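Local coordinates for mandelate racemase / muconate lactonizing enzyme family protein (Agrobacterium tumefaciens, PDB 4DXK) that probably acts as a lyase or racemase of the enolase superfamily, with a sodium ion bound at the carboxylates of its barrel domain, at residues E42-E47 against R82-F87. Residues are numbered along the deposited sequence; the frame is centred on the assembly and turned at random.
Sequences ETYVHE and RGNSAF
Val45 and Gly83 mark the nearest approach of segments 42-47 and 82-87, with their CA atoms 5.9 Å apart and the axes of these segments crossing at -71°. The segments lie on helices 38-53 and 79-99, which belong to the N-terminal capping domain of the enolase fold. There they pack on the antiparallel sheet that contains strands 3-11 and 17-24. Gly83 has no side chain, and this lets the ring of Tyr44 lie close to the backbone of helix 79-99. The ring passes Gly83 obliquely, with Tyr44 CD2 4.1 Å from Gly83 CA. Val45 packs CG2 near the same carbon, 4.3 Å away, and its side chain also touches Leu6, Thr8 and Val20 of the sheet. The aromatic ring of Tyr44 reaches across because CG is anti to the backbone N (chi1 168°), which carries the phenol past Gly83 to Asn84. Asn84 meets it from the other helix, its side chain crossing the tyrosine at about a right angle. The ring and amide planes are steeply inclined to each other. Carbonyl OD1 lies at the ring edge, near the ring plane, and is 3.3 Å from Tyr44 CE2. The other end of the amide, ND2, makes a weak hydrogen bond to Leu68 O, so both ends of the group have partners. Tyr44 also meets the ring of Tyr48 and packs on Thr40 of a second subunit, which places this contact beside a subunit interface. The one hydrogen bond between the segments runs from Tyr44 OH to Asn84 OD1, 2.6 Å long, with the donor tilted 26° from the carbonyl plane.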
# COMPACT_ATOMS: atom_id res chain seq x y z
N GLU A 42 -42.10 8.83 11.69
CA GLU A 42 -43.37 9.43 11.29
C GLU A 42 -43.30 10.95 11.29
O GLU A 42 -43.75 11.61 10.34
CB GLU A 42 -44.51 8.96 12.19
CG GLU A 42 -45.83 9.68 11.94
CD GLU A 42 -46.95 9.08 12.73
OE1 GLU A 42 -46.84 9.02 13.97
OE2 GLU A 42 -47.93 8.65 12.09
N THR A 43 -42.73 11.53 12.35
CA THR A 43 -42.60 12.98 12.40
C THR A 43 -41.80 13.48 11.20
O THR A 43 -42.14 14.48 10.57
CB THR A 43 -41.94 13.43 13.71
OG1 THR A 43 -42.76 13.03 14.81
CG2 THR A 43 -41.78 14.95 13.74
N TYR A 44 -40.72 12.77 10.89
CA TYR A 44 -39.86 13.12 9.76
C TYR A 44 -40.60 13.05 8.42
O TYR A 44 -40.43 13.93 7.56
CB TYR A 44 -38.63 12.21 9.73
CG TYR A 44 -37.84 12.30 8.45
CD1 TYR A 44 -36.92 13.32 8.24
CD2 TYR A 44 -38.02 11.38 7.43
CE1 TYR A 44 -36.20 13.41 7.07
CE2 TYR A 44 -37.31 11.46 6.24
CZ TYR A 44 -36.40 12.49 6.07
OH TYR A 44 -35.66 12.58 4.91
N VAL A 45 -41.41 12.02 8.23
CA VAL A 45 -42.15 11.89 6.98
C VAL A 45 -43.00 13.13 6.73
O VAL A 45 -43.02 13.65 5.61
CB VAL A 45 -43.02 10.61 6.99
CG1 VAL A 45 -43.97 10.59 5.82
CG2 VAL A 45 -42.13 9.37 6.97
N HIS A 46 -43.67 13.62 7.77
CA HIS A 46 -44.51 14.80 7.61
C HIS A 46 -43.74 16.12 7.65
O HIS A 46 -44.10 17.06 6.95
CB HIS A 46 -45.65 14.78 8.63
CG HIS A 46 -46.53 13.59 8.47
ND1 HIS A 46 -47.47 13.50 7.46
CD2 HIS A 46 -46.59 12.42 9.14
CE1 HIS A 46 -48.08 12.33 7.54
NE2 HIS A 46 -47.56 11.66 8.54
N GLU A 47 -42.66 16.19 8.44
CA GLU A 47 -41.88 17.43 8.57
C GLU A 47 -41.03 17.69 7.33
O GLU A 47 -40.92 18.84 6.88
CB GLU A 47 -40.98 17.38 9.82
CG GLU A 47 -40.17 18.68 10.07
CD GLU A 47 -39.27 18.64 11.32
OE1 GLU A 47 -38.70 17.57 11.62
OE2 GLU A 47 -39.13 19.68 12.00
N ARG A 82 -34.50 5.98 7.25
CA ARG A 82 -35.59 5.01 7.38
C ARG A 82 -36.88 5.54 6.77
O ARG A 82 -37.60 4.82 6.07
CB ARG A 82 -35.78 4.59 8.85
CG ARG A 82 -34.55 3.90 9.40
CD ARG A 82 -34.80 3.03 10.63
NE ARG A 82 -35.45 3.74 11.74
CZ ARG A 82 -34.84 4.59 12.56
NH1 ARG A 82 -33.55 4.89 12.40
NH2 ARG A 82 -35.53 5.16 13.54
N GLY A 83 -37.17 6.82 6.98
CA GLY A 83 -38.35 7.41 6.36
C GLY A 83 -38.24 7.46 4.85
O GLY A 83 -39.18 7.12 4.13
N ASN A 84 -37.08 7.88 4.35
CA ASN A 84 -36.84 7.90 2.91
C ASN A 84 -37.00 6.53 2.29
O ASN A 84 -37.50 6.38 1.17
CB ASN A 84 -35.43 8.40 2.59
CG ASN A 84 -35.21 9.84 2.95
OD1 ASN A 84 -36.14 10.59 3.23
ND2 ASN A 84 -33.94 10.25 2.94
N SER A 85 -36.55 5.51 3.01
CA SER A 85 -36.58 4.14 2.52
C SER A 85 -38.00 3.60 2.43
O SER A 85 -38.37 2.97 1.44
CB SER A 85 -35.73 3.23 3.42
OG SER A 85 -34.38 3.66 3.48
N ALA A 86 -38.81 3.86 3.46
CA ALA A 86 -40.21 3.45 3.43
C ALA A 86 -40.92 4.14 2.27
O ALA A 86 -41.68 3.50 1.53
CB ALA A 86 -40.88 3.81 4.73
N PHE A 87 -40.65 5.43 2.09
CA PHE A 87 -41.21 6.18 0.97
C PHE A 87 -40.81 5.57 -0.38
O PHE A 87 -41.65 5.40 -1.26
CB PHE A 87 -40.79 7.66 1.08
CG PHE A 87 -41.25 8.52 -0.06
CD1 PHE A 87 -42.58 8.91 -0.16
CD2 PHE A 87 -40.35 8.94 -1.02
CE1 PHE A 87 -43.00 9.69 -1.22
CE2 PHE A 87 -40.77 9.74 -2.08
CZ PHE A 87 -42.09 10.11 -2.17